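Local structure of putative DNA binding protein (Bacteroides thetaiotaomicron VPI-5482, 3HTN) at residues A[31-36]-A[90-95]; A[41-46]-A[130-135]; A[50-55]-A[113-118]; A[76-81]-A[96-101]. The protein binds metal ions, assembles as a trimer and, as a PCC-domain protein, is thought to bind DNA, though its cellular role is not established. All blocks are in the same frame, centred on the assembly; numbering follows the deposited sequence.

Contact 1. Residues A[31-36]-A[90-95]; sequences ALNAFC and EQVYLH. With SO4 (sulfate ion), chain G.
The single helix of the PCC domain, laid across its antiparallel sheet, brings residues 31-36 of helix 28-39 over residues 90-95 at the start of strand 91-101, at an angle of 136° between their directions. Alternation along the strand sets the pattern: Val92 and Leu94 point toward the helix, whereas Tyr93 turns away. Asn33 and Leu94 carry much of the contact, sliding past each other in opposite directions, so that the leucine lies alongside the amide instead of meeting it tip to tip. Leu94 CG sits 3.4 Å from Asn33 OD1, and Leu94 CD1 approaches Asn33 CG to 3.5 Å. The same CD1 reaches back along the helix to Leu32 CB at 3.9 Å. Val92, its CG1 anti to the backbone N (chi1 167°), offers both methyls to Cys36, and CG1 comes within 3.9 Å of Cys36 CB. An alanine in place of Val92 would remove both methyls and would probably loosen the strand's grip on this turn of the helix. Farther along, His95 NE2 binds nickel. In the conformer described, the amide of Asn33 has a partner at each end: ND2 bonds to Val29 O within the helix, while OD1 accepts a hydrogen bond from a water at 2.8 Å. That water also donates to Val92 O, more distantly, and accepts from Leu94 N at 2.8 Å.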
loop_
_atom_site.group_PDB
_atom_site.type_symbol
_atom_site.label_atom_id
_atom_site.label_comp_id
_atom_site.label_asym_id
_atom_site.label_seq_id
_atom_site.Cartn_x
_atom_site.Cartn_y
_atom_site.Cartn_z
ATOM N N ALA A 31 -13.700 13.489 -5.595
ATOM C CA ALA A 31 -14.554 12.359 -5.919
ATOM C C ALA A 31 -14.655 11.371 -4.767
ATOM O O ALA A 31 -15.739 10.895 -4.430
ATOM C CB ALA A 31 -14.081 11.658 -7.196
ATOM N N LEU A 32 -13.527 11.041 -4.164
ATOM C CA LEU A 32 -13.556 10.106 -3.026
ATOM C C LEU A 32 -14.323 10.674 -1.855
ATOM O O LEU A 32 -15.060 9.936 -1.180
ATOM C CB LEU A 32 -12.150 9.686 -2.615
ATOM C CG LEU A 32 -11.415 8.803 -3.619
ATOM C CD1 LEU A 32 -9.920 8.750 -3.313
ATOM C CD2 LEU A 32 -11.970 7.360 -3.684
ATOM N N ASN A 33 -14.157 11.967 -1.587
ATOM C CA ASN A 33 -14.930 12.625 -0.531
ATOM C C ASN A 33 -16.412 12.475 -0.809
ATOM O O ASN A 33 -17.174 12.016 0.048
ATOM C CB ASN A 33 -14.570 14.118 -0.407
ATOM C CG ASN A 33 -13.349 14.360 0.457
ATOM O OD1 ASN A 33 -13.415 14.274 1.681
ATOM N ND2 ASN A 33 -12.239 14.692 -0.173
ATOM N N ALA A 34 -16.798 12.800 -2.039
ATOM C CA ALA A 34 -18.200 12.746 -2.462
ATOM C C ALA A 34 -18.777 11.328 -2.345
ATOM O O ALA A 34 -19.930 11.151 -1.915
ATOM C CB ALA A 34 -18.325 13.255 -3.889
ATOM N N PHE A 35 -17.968 10.329 -2.700
ATOM C CA PHE A 35 -18.376 8.951 -2.564
ATOM C C PHE A 35 -18.680 8.573 -1.118
ATOM O O PHE A 35 -19.709 8.004 -0.824
ATOM C CB PHE A 35 -17.291 8.020 -3.095
ATOM C CG PHE A 35 -17.681 6.606 -2.983
ATOM C CD1 PHE A 35 -18.567 6.086 -3.879
ATOM C CD2 PHE A 35 -17.240 5.818 -1.928
ATOM C CE1 PHE A 35 -19.005 4.791 -3.760
ATOM C CE2 PHE A 35 -17.689 4.544 -1.794
ATOM C CZ PHE A 35 -18.554 4.020 -2.722
ATOM N N CYS A 36 -17.747 8.877 -0.228
ATOM C CA CYS A 36 -17.903 8.567 1.179
ATOM C C CYS A 36 -19.102 9.292 1.767
ATOM O O CYS A 36 -19.830 8.736 2.591
ATOM C CB CYS A 36 -16.643 8.926 1.965
ATOM S SG CYS A 36 -15.210 7.929 1.542
ATOM N N GLU A 90 -18.544 17.569 11.480
ATOM C CA GLU A 90 -19.724 17.121 10.754
ATOM C C GLU A 90 -19.498 16.763 9.260
ATOM O O GLU A 90 -20.448 16.770 8.470
ATOM C CB GLU A 90 -20.835 18.180 10.884
ATOM N N GLN A 91 -18.266 16.433 8.867
ATOM C CA GLN A 91 -17.989 16.161 7.475
ATOM C C GLN A 91 -17.064 14.959 7.389
ATOM O O GLN A 91 -16.402 14.605 8.376
ATOM C CB GLN A 91 -17.340 17.380 6.813
ATOM C CG GLN A 91 -18.202 18.670 6.868
ATOM N N VAL A 92 -17.069 14.321 6.225
ATOM C CA VAL A 92 -16.100 13.274 5.933
ATOM C C VAL A 92 -14.709 13.897 6.043
ATOM O O VAL A 92 -14.486 15.017 5.579
ATOM C CB VAL A 92 -16.315 12.675 4.507
ATOM C CG1 VAL A 92 -15.114 11.816 4.069
ATOM C CG2 VAL A 92 -17.608 11.873 4.449
ATOM N N TYR A 93 -13.759 13.158 6.632
ATOM C CA TYR A 93 -12.368 13.577 6.701
ATOM C C TYR A 93 -11.530 12.472 6.075
ATOM O O TYR A 93 -11.552 11.343 6.548
ATOM C CB TYR A 93 -11.936 13.807 8.142
ATOM C CG TYR A 93 -10.574 14.442 8.209
ATOM C CD1 TYR A 93 -9.422 13.681 8.282
ATOM C CD2 TYR A 93 -10.436 15.811 8.193
ATOM C CE1 TYR A 93 -8.176 14.259 8.354
ATOM C CE2 TYR A 93 -9.171 16.412 8.257
ATOM C CZ TYR A 93 -8.046 15.626 8.337
ATOM O OH TYR A 93 -6.795 16.201 8.394
ATOM N N LEU A 94 -10.854 12.793 4.976
ATOM C CA LEU A 94 -9.961 11.864 4.322
ATOM C C LEU A 94 -8.520 12.245 4.613
ATOM O O LEU A 94 -8.170 13.404 4.559
ATOM C CB LEU A 94 -10.157 11.891 2.815
ATOM C CG LEU A 94 -11.526 11.497 2.314
ATOM C CD1 LEU A 94 -11.501 11.412 0.783
ATOM C CD2 LEU A 94 -11.936 10.197 2.931
ATOM N N HIS A 95 -7.685 11.257 4.938
ATOM C CA HIS A 95 -6.260 11.434 5.085
ATOM C C HIS A 95 -5.617 10.449 4.125
ATOM O O HIS A 95 -5.667 9.259 4.361
ATOM C CB HIS A 95 -5.839 11.194 6.532
ATOM C CG HIS A 95 -4.411 11.508 6.811
ATOM N ND1 HIS A 95 -3.748 10.995 7.900
ATOM C CD2 HIS A 95 -3.494 12.224 6.108
ATOM C CE1 HIS A 95 -2.490 11.417 7.877
ATOM N NE2 HIS A 95 -2.317 12.183 6.811
HETATM S S SO4 G . -17.317 14.985 13.985
HETATM O O1 SO4 G . -16.603 16.154 14.571
HETATM O O2 SO4 G . -17.755 15.334 12.610
HETATM O O3 SO4 G . -18.508 14.672 14.775
HETATM O O4 SO4 G . -16.505 13.772 14.095
HETATM O O HOH W 1 -11.787 15.173 3.732
#

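Contact 2. Residues A[41-46]-A[130-135]; sequences ILSGSI and ERISRT. With SO4 (sulfate ion), chain G.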
loop_
_atom_site.group_PDB
_atom_site.type_symbol
_atom_site.label_atom_id
_atom_site.label_comp_id
_atom_site.label_asym_id
_atom_site.label_seq_id
_atom_site.Cartn_x
_atom_site.Cartn_y
_atom_site.Cartn_z
ATOM N N ILE A 41 -20.182 6.940 4.865
ATOM C CA ILE A 41 -19.098 6.169 5.460
ATOM C C ILE A 41 -18.483 7.002 6.579
ATOM O O ILE A 41 -18.009 8.105 6.355
ATOM C CB ILE A 41 -18.045 5.783 4.442
ATOM C CG1 ILE A 41 -18.672 4.891 3.372
ATOM C CG2 ILE A 41 -16.931 5.048 5.137
ATOM C CD1 ILE A 41 -17.746 4.498 2.247
ATOM N N LEU A 42 -18.528 6.459 7.785
ATOM C CA LEU A 42 -18.059 7.168 8.972
ATOM C C LEU A 42 -16.565 7.000 9.195
ATOM O O LEU A 42 -15.903 7.911 9.696
ATOM C CB LEU A 42 -18.831 6.649 10.189
ATOM C CG LEU A 42 -20.356 6.744 10.127
ATOM C CD1 LEU A 42 -20.953 6.100 11.355
ATOM C CD2 LEU A 42 -20.752 8.205 10.002
ATOM N N SER A 43 -16.067 5.806 8.881
ATOM C CA SER A 43 -14.654 5.497 8.950
ATOM C C SER A 43 -14.383 4.323 8.034
ATOM O O SER A 43 -15.312 3.605 7.621
ATOM C CB SER A 43 -14.190 5.198 10.379
ATOM O OG SER A 43 -14.708 3.966 10.839
ATOM N N GLY A 44 -13.108 4.152 7.692
ATOM C CA GLY A 44 -12.748 3.139 6.725
ATOM C C GLY A 44 -11.384 3.370 6.148
ATOM O O GLY A 44 -10.613 4.166 6.651
ATOM N N SER A 45 -11.107 2.693 5.044
ATOM C CA SER A 45 -9.824 2.801 4.377
ATOM C C SER A 45 -10.026 2.956 2.899
ATOM O O SER A 45 -11.071 2.596 2.364
ATOM C CB SER A 45 -8.999 1.558 4.647
ATOM O OG SER A 45 -9.608 0.451 4.029
ATOM N N ILE A 46 -9.019 3.526 2.238
ATOM C CA ILE A 46 -9.040 3.705 0.798
ATOM C C ILE A 46 -7.670 3.306 0.291
ATOM O O ILE A 46 -6.669 3.700 0.870
ATOM C CB ILE A 46 -9.331 5.180 0.396
ATOM C CG1 ILE A 46 -10.665 5.676 0.954
ATOM C CG2 ILE A 46 -9.263 5.340 -1.155
ATOM C CD1 ILE A 46 -11.010 7.145 0.647
ATOM N N GLU A 130 -18.337 2.291 11.725
ATOM C CA GLU A 130 -18.094 2.770 13.087
ATOM C C GLU A 130 -17.582 4.198 13.022
ATOM O O GLU A 130 -16.902 4.573 12.080
ATOM C CB GLU A 130 -17.010 1.953 13.775
ATOM C CG GLU A 130 -17.286 0.493 13.980
ATOM C CD GLU A 130 -18.194 0.199 15.139
ATOM O OE1 GLU A 130 -18.710 1.150 15.767
ATOM O OE2 GLU A 130 -18.384 -1.004 15.425
ATOM N N ARG A 131 -17.869 4.977 14.058
ATOM C CA ARG A 131 -17.403 6.363 14.141
ATOM C C ARG A 131 -15.934 6.414 14.532
ATOM O O ARG A 131 -15.515 5.688 15.420
ATOM C CB ARG A 131 -18.217 7.135 15.184
ATOM C CG ARG A 131 -17.682 8.517 15.588
ATOM C CD ARG A 131 -18.604 9.163 16.597
ATOM N NE ARG A 131 -18.098 10.462 17.045
ATOM C CZ ARG A 131 -18.208 11.600 16.360
ATOM N NH1 ARG A 131 -18.791 11.611 15.166
ATOM N NH2 ARG A 131 -17.738 12.739 16.872
ATOM N N ILE A 132 -15.155 7.241 13.837
ATOM C CA ILE A 132 -13.780 7.593 14.257
ATOM C C ILE A 132 -13.653 9.066 13.943
ATOM O O ILE A 132 -13.822 9.473 12.798
ATOM C CB ILE A 132 -12.656 6.833 13.541
ATOM C CG1 ILE A 132 -12.785 5.323 13.761
ATOM C CG2 ILE A 132 -11.299 7.315 14.055
ATOM C CD1 ILE A 132 -11.720 4.511 13.018
ATOM N N SER A 133 -13.407 9.874 14.965
ATOM C CA SER A 133 -13.294 11.317 14.822
ATOM C C SER A 133 -11.848 11.740 14.978
ATOM O O SER A 133 -10.921 10.913 15.025
ATOM C CB SER A 133 -14.186 12.032 15.851
ATOM O OG SER A 133 -14.264 13.452 15.643
ATOM N N ARG A 134 -11.662 13.051 14.991
ATOM C CA ARG A 134 -10.364 13.652 15.106
ATOM C C ARG A 134 -10.439 14.937 15.865
ATOM O O ARG A 134 -11.476 15.595 15.900
ATOM C CB ARG A 134 -9.839 13.970 13.732
ATOM C CG ARG A 134 -9.386 12.742 13.030
ATOM C CD ARG A 134 -8.680 13.118 11.846
ATOM N NE ARG A 134 -8.420 11.981 10.999
ATOM C CZ ARG A 134 -7.263 11.355 10.886
ATOM N NH1 ARG A 134 -6.246 11.699 11.610
ATOM N NH2 ARG A 134 -7.149 10.369 10.011
ATOM N N THR A 135 -9.300 15.314 16.428
ATOM C CA THR A 135 -9.183 16.551 17.170
ATOM C C THR A 135 -7.924 17.243 16.730
ATOM O O THR A 135 -6.844 16.621 16.687
ATOM C CB THR A 135 -9.116 16.272 18.664
ATOM O OG1 THR A 135 -10.366 15.727 19.055
ATOM C CG2 THR A 135 -8.824 17.544 19.488
HETATM S S SO4 G . -17.317 14.985 13.985
HETATM O O1 SO4 G . -16.603 16.154 14.571
HETATM O O2 SO4 G . -17.755 15.334 12.610
HETATM O O3 SO4 G . -18.508 14.672 14.775
HETATM O O4 SO4 G . -16.505 13.772 14.095
HETATM O O HOH W 2 -16.802 8.947 12.079
#
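This is a polar contact between two loops, joining the approach to strand 44-52 of the main sheet to the connection that leads into strand 133-137 of the small C-terminal two-stranded sheet. Its one direct hydrogen bond runs from Ser43 OG to Glu130 O and is short, 2.6 Å. The hydroxyl occupies the crowded position between its own backbone N and carbonyl carbon (chi1 70°), and it meets the carbonyl from 32° above its plane. Beside this bond Ser43 CB rests on Ile132 CG1 at 3.7 Å, while Leu42 CB lies 3.4 Å from Glu130 O. A valine at Ser43 would lack the hydroxyl and would probably lose the direct polar tie to Glu130. A water supplies a second link, donating to Leu42 O at 2.7 Å and accepting from Ile132 N at 3.0 Å. Beyond the pairing, the extended chain of Arg131 carries its guanidinium to a sulfate, probably from the crystallisation liquor. Sulfate O3 lies in plane at the guanidinium edge and takes bonds from both Arg131 NH1 and NH2, the latter at 3.0 Å. Ser133 CB covers part of one guanidinium face, and Ser133 OG binds sulfate O4 at 2.7 Å. Ser87 OG and Glu90 N complete the grip, and Arg131 NH2 also forms a salt bridge with the C-terminal carboxylate of Arg149. One hydroxyl and one water thus bridge the loops, beside a cluster of donors that would probably favour an anion.

Contact 3. Residues A[50-55]-A[113-118]; sequences GAIGEL and LSAIQN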
loop_
_atom_site.group_PDB
_atom_site.type_symbol
_atom_site.label_atom_id
_atom_site.label_comp_id
_atom_site.label_asym_id
_atom_site.label_seq_id
_atom_site.Cartn_x
_atom_site.Cartn_y
_atom_site.Cartn_z
ATOM N N GLY A 50 -3.994 4.017 -10.431
ATOM C CA GLY A 50 -4.551 4.733 -11.547
ATOM C C GLY A 50 -3.468 5.601 -12.168
ATOM O O GLY A 50 -2.286 5.414 -11.885
ATOM N N ALA A 51 -3.888 6.501 -13.042
ATOM C CA ALA A 51 -2.995 7.427 -13.728
ATOM C C ALA A 51 -3.606 8.810 -13.702
ATOM O O ALA A 51 -4.843 8.981 -13.677
ATOM C CB ALA A 51 -2.723 6.966 -15.154
ATOM N N ILE A 52 -2.714 9.799 -13.644
ATOM C CA ILE A 52 -3.076 11.191 -13.426
ATOM C C ILE A 52 -2.244 12.123 -14.298
ATOM O O ILE A 52 -1.175 11.771 -14.776
ATOM C CB ILE A 52 -2.910 11.612 -11.953
ATOM C CG1 ILE A 52 -1.464 11.458 -11.491
ATOM C CG2 ILE A 52 -3.839 10.799 -11.050
ATOM C CD1 ILE A 52 -1.199 11.927 -10.090
ATOM N N GLY A 53 -2.793 13.309 -14.520
ATOM C CA GLY A 53 -2.133 14.387 -15.261
ATOM C C GLY A 53 -1.764 15.613 -14.462
ATOM O O GLY A 53 -1.131 16.546 -14.999
ATOM N N GLU A 54 -2.123 15.608 -13.177
ATOM C CA GLU A 54 -1.797 16.701 -12.271
ATOM C C GLU A 54 -1.858 16.150 -10.853
ATOM O O GLU A 54 -2.711 15.324 -10.548
ATOM C CB GLU A 54 -2.753 17.881 -12.463
ATOM C CG GLU A 54 -2.301 19.150 -11.762
ATOM C CD GLU A 54 -2.936 20.400 -12.338
ATOM O OE1 GLU A 54 -2.974 20.538 -13.590
ATOM O OE2 GLU A 54 -3.380 21.253 -11.536
ATOM N N LEU A 55 -0.935 16.593 -10.003
ATOM C CA LEU A 55 -0.835 16.142 -8.624
ATOM C C LEU A 55 -0.446 17.278 -7.732
ATOM O O LEU A 55 0.458 18.024 -8.087
ATOM C CB LEU A 55 0.292 15.115 -8.517
ATOM C CG LEU A 55 0.621 14.546 -7.139
ATOM C CD1 LEU A 55 -0.548 13.734 -6.557
ATOM C CD2 LEU A 55 1.894 13.726 -7.183
ATOM N N LEU A 113 -3.048 16.188 -1.612
ATOM C CA LEU A 113 -4.129 17.189 -1.580
ATOM C C LEU A 113 -5.116 17.046 -2.720
ATOM O O LEU A 113 -6.317 17.205 -2.525
ATOM C CB LEU A 113 -3.573 18.615 -1.620
ATOM C CG LEU A 113 -2.704 19.042 -0.430
ATOM C CD1 LEU A 113 -2.411 20.534 -0.559
ATOM C CD2 LEU A 113 -3.391 18.719 0.923
ATOM N N SER A 114 -4.602 16.758 -3.904
ATOM C CA SER A 114 -5.443 16.606 -5.075
ATOM C C SER A 114 -4.694 15.929 -6.193
ATOM O O SER A 114 -3.467 15.895 -6.205
ATOM C CB SER A 114 -5.915 17.970 -5.562
ATOM O OG SER A 114 -4.830 18.772 -5.987
ATOM N N ALA A 115 -5.450 15.367 -7.125
ATOM C CA ALA A 115 -4.880 14.739 -8.302
ATOM C C ALA A 115 -5.970 14.636 -9.350
ATOM O O ALA A 115 -7.065 14.213 -9.025
ATOM C CB ALA A 115 -4.317 13.373 -8.001
ATOM N N ILE A 116 -5.660 14.990 -10.591
ATOM C CA ILE A 116 -6.622 14.922 -11.692
ATOM C C ILE A 116 -6.346 13.679 -12.522
ATOM O O ILE A 116 -5.274 13.554 -13.121
ATOM C CB ILE A 116 -6.554 16.172 -12.591
ATOM C CG1 ILE A 116 -6.840 17.436 -11.761
ATOM C CG2 ILE A 116 -7.548 16.044 -13.767
ATOM C CD1 ILE A 116 -6.626 18.763 -12.541
ATOM N N GLN A 117 -7.315 12.767 -12.560
ATOM C CA GLN A 117 -7.179 11.554 -13.326
ATOM C C GLN A 117 -6.991 11.803 -14.815
ATOM O O GLN A 117 -7.602 12.690 -15.400
ATOM C CB GLN A 117 -8.388 10.679 -13.067
ATOM C CG GLN A 117 -8.341 9.286 -13.672
ATOM C CD GLN A 117 -9.404 8.431 -13.130
ATOM O OE1 GLN A 117 -9.647 8.431 -11.926
ATOM N NE2 GLN A 117 -10.045 7.675 -13.995
ATOM N N ASN A 118 -6.130 10.996 -15.406
ATOM C CA ASN A 118 -5.903 10.984 -16.847
ATOM C C ASN A 118 -5.577 9.543 -17.234
ATOM O O ASN A 118 -4.417 9.156 -17.408
ATOM C CB ASN A 118 -4.801 11.961 -17.248
ATOM C CG ASN A 118 -4.820 12.236 -18.725
ATOM O OD1 ASN A 118 -5.898 12.332 -19.313
ATOM N ND2 ASN A 118 -3.651 12.326 -19.344
#
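Ala51 O is gripped twice by residues 113-118: Asn118 N donates an almost straight bond of 3.0 Å (171° at the hydrogen), arriving above the carbonyl plane, and Gln117 CA adds a CA-H...O contact. Ile116 O is met head-on, with Gly53 N 2.9 Å away nearly along the C=O axis. Ile116 N in turn donates to Glu54 O at 3.0 Å. One strand, 113-117, thereby follows the chain past the corner at Gly53, where strand 44-52 gives way to strand 54-60 within the antiparallel sheet of the PCC domain; a classic beta bulge at Leu113 and Ser114, opposite Thr56, lies just beyond. With no side chain at the corner, Asn118 CB comes within 3.6 Å of Gly53 N, and Asn118 ND2 is held by Gln75 OE1. Glu54 N is buried here without a partner in the model. Ala115 CB is packed from two directions: Ile52, with CG1 in the crowded position (chi1 61°), brings CG2 to 4.0 Å from it, and Leu55 CD1 stands at 4.1 Å. Glu54 and Ile116 instead lie side by side, pointing the same way, with Glu54 CB 4.0 Å from Ile116 CD1.

Contact 4. Residues A[76-81]-A[96-101]; sequences MEISNL and LHITVG
Backbone bonding comes first between residues 76-81 and 96-101, the neighbouring strands of a long antiparallel hairpin. Glu77 and Gly101 form a reciprocal pair: Glu77 N donates to Gly101 O at 3.0 Å, and Gly101 N returns a bond of 2.8 Å to Glu77 O, both in the plane of the accepting carbonyl. Farther on, Thr99 O receives two amides. The bond from Ser79 N is weak and bent, whereas that from Asn80 N is longer, 3.3 Å, but straighter (164°) and directed at a lone pair. Ser79 and Asn80 together face the single residue Thr99, which defines a classic beta bulge and shifts the register by one. Thr99 N then donates to Asn80 O at 2.9 Å, nearly along the C=O axis. Apolar packing occupies the face bearing Ile78, Leu81, Ile98 and Val100, to which Ile28 of helix 28-39 also contributes. Ile78 and Ile98 cross at about a right angle, Ile78 CG2 touching Ile98 CG1 at 3.8 Å, and Met76, present as selenomethionine, crosses Val100 obliquely, its SE 4.0 Å from Val100 CG2. Asn80 and Thr99 point to the other face; at the corner beside them Ser79 OG packs 3.4 Å from the methyl Thr99 CG2. A water spans Asn80 OD1 and Thr99 OG1, 2.8 Å from the former. Here the subunits meet: Ser79 OG bonds to Thr99 OG1 of the third subunit, Thr99 OG1 likewise to Ser79 OG of the second, Asn80 ND2 to Thr82 OG1 of the third, and His97 ND1 to Ile78 O of the second, while His97 NE2 binds nickel.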
loop_
_atom_site.group_PDB
_atom_site.type_symbol
_atom_site.label_atom_id
_atom_site.label_comp_id
_atom_site.label_asym_id
_atom_site.label_seq_id
_atom_site.Cartn_x
_atom_site.Cartn_y
_atom_site.Cartn_z
HETATM N N MSE A 76 1.551 10.954 -14.774
HETATM C CA MSE A 76 2.117 10.129 -13.724
HETATM C C MSE A 76 1.249 8.909 -13.497
HETATM O O MSE A 76 0.029 8.978 -13.651
HETATM C CB MSE A 76 2.198 10.911 -12.382
HETATM C CG MSE A 76 3.177 12.063 -12.425
HETATM SE SE MSE A 76 2.956 13.356 -11.024
HETATM C CE MSE A 76 1.405 14.314 -11.844
ATOM N N GLU A 77 1.874 7.822 -13.064
ATOM C CA GLU A 77 1.164 6.628 -12.622
ATOM C C GLU A 77 1.061 6.640 -11.115
ATOM O O GLU A 77 2.068 6.913 -10.448
ATOM C CB GLU A 77 1.934 5.389 -13.038
ATOM C CG GLU A 77 1.857 5.103 -14.562
ATOM C CD GLU A 77 0.460 4.740 -15.096
ATOM O OE1 GLU A 77 -0.505 4.529 -14.309
ATOM O OE2 GLU A 77 0.307 4.687 -16.345
ATOM N N ILE A 78 -0.114 6.397 -10.555
ATOM C CA ILE A 78 -0.248 6.227 -9.132
ATOM C C ILE A 78 0.158 4.797 -8.799
ATOM O O ILE A 78 -0.590 3.837 -9.111
ATOM C CB ILE A 78 -1.691 6.441 -8.652
ATOM C CG1 ILE A 78 -2.227 7.829 -9.035
ATOM C CG2 ILE A 78 -1.759 6.219 -7.123
ATOM C CD1 ILE A 78 -3.697 8.055 -8.716
ATOM N N SER A 79 1.325 4.593 -8.196
ATOM C CA SER A 79 1.727 3.228 -7.840
ATOM C C SER A 79 1.019 2.773 -6.581
ATOM O O SER A 79 0.739 1.576 -6.435
ATOM C CB SER A 79 3.227 3.087 -7.707
ATOM O OG SER A 79 3.737 3.889 -6.653
ATOM N N ASN A 80 0.622 3.711 -5.728
ATOM C CA ASN A 80 -0.142 3.391 -4.550
ATOM C C ASN A 80 -0.759 4.647 -4.004
ATOM O O ASN A 80 -0.078 5.647 -3.862
ATOM C CB ASN A 80 0.742 2.764 -3.467
ATOM C CG ASN A 80 0.014 2.524 -2.220
ATOM O OD1 ASN A 80 -0.146 3.426 -1.418
ATOM N ND2 ASN A 80 -0.533 1.325 -2.065
ATOM N N LEU A 81 -2.046 4.602 -3.742
ATOM C CA LEU A 81 -2.726 5.632 -2.973
ATOM C C LEU A 81 -3.210 4.874 -1.746
ATOM O O LEU A 81 -3.844 3.810 -1.880
ATOM C CB LEU A 81 -3.877 6.253 -3.745
ATOM C CG LEU A 81 -4.726 7.331 -3.025
ATOM C CD1 LEU A 81 -5.304 8.278 -4.044
ATOM C CD2 LEU A 81 -5.797 6.691 -2.146
ATOM N N LEU A 96 -5.070 10.982 3.038
ATOM C CA LEU A 96 -4.581 10.192 1.928
ATOM C C LEU A 96 -3.154 10.557 1.627
ATOM O O LEU A 96 -2.817 11.730 1.530
ATOM C CB LEU A 96 -5.431 10.476 0.672
ATOM C CG LEU A 96 -6.949 10.323 0.800
ATOM C CD1 LEU A 96 -7.640 10.675 -0.523
ATOM C CD2 LEU A 96 -7.306 8.909 1.284
ATOM N N HIS A 97 -2.306 9.546 1.504
ATOM C CA HIS A 97 -0.969 9.701 1.003
ATOM C C HIS A 97 -0.840 8.955 -0.324
ATOM O O HIS A 97 -1.699 8.146 -0.691
ATOM C CB HIS A 97 0.048 9.182 2.019
ATOM C CG HIS A 97 0.227 10.053 3.223
ATOM N ND1 HIS A 97 1.319 9.941 4.053
ATOM C CD2 HIS A 97 -0.515 11.076 3.710
ATOM C CE1 HIS A 97 1.216 10.847 5.019
ATOM N NE2 HIS A 97 0.148 11.589 4.793
ATOM N N ILE A 98 0.218 9.226 -1.065
ATOM C CA ILE A 98 0.325 8.689 -2.393
ATOM C C ILE A 98 1.774 8.547 -2.783
ATOM O O ILE A 98 2.634 9.291 -2.303
ATOM C CB ILE A 98 -0.432 9.620 -3.384
ATOM C CG1 ILE A 98 -0.773 8.966 -4.726
ATOM C CG2 ILE A 98 0.322 10.985 -3.606
ATOM C CD1 ILE A 98 -1.660 9.819 -5.618
ATOM N N THR A 99 2.008 7.598 -3.699
ATOM C CA THR A 99 3.255 7.348 -4.342
ATOM C C THR A 99 2.955 7.314 -5.817
ATOM O O THR A 99 2.010 6.608 -6.250
ATOM C CB THR A 99 3.897 6.033 -3.917
ATOM O OG1 THR A 99 3.865 5.931 -2.485
ATOM C CG2 THR A 99 5.312 5.919 -4.472
ATOM N N VAL A 100 3.702 8.094 -6.574
ATOM C CA VAL A 100 3.547 8.158 -8.012
ATOM C C VAL A 100 4.865 7.913 -8.745
ATOM O O VAL A 100 5.928 8.147 -8.196
ATOM C CB VAL A 100 2.944 9.503 -8.484
ATOM C CG1 VAL A 100 1.585 9.745 -7.796
ATOM C CG2 VAL A 100 3.930 10.657 -8.249
ATOM N N GLY A 101 4.760 7.403 -9.976
ATOM C CA GLY A 101 5.863 7.276 -10.917
ATOM C C GLY A 101 5.773 8.298 -12.007
ATOM O O GLY A 101 4.701 8.538 -12.574
HETATM O O HOH W 3 1.406 5.715 -1.159
#

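Overall arrangement
Contact 4 is wholly buried, and its two faces divide apolar packing from subunit pairing; contacts 1, 2 and 3 are only partly buried. Contacts 1 and 4 share strand 91-101 and touch through Leu32 and Leu96, yet the first joins helix to strand by methyl packing and a water, the second strand to strand by backbone ladders. Contacts 3 and 4, with centres about 9 Å apart, are stitched by probable hydrogen bonds from Ile78 N to Gly50 O and from Met76 N to Ile52 O. Contact 2, some 24 Å from contact 3 between centres although both use strand 44-52, is the most exposed and relies on polar chemistry; it shares the sulfate with contact 1.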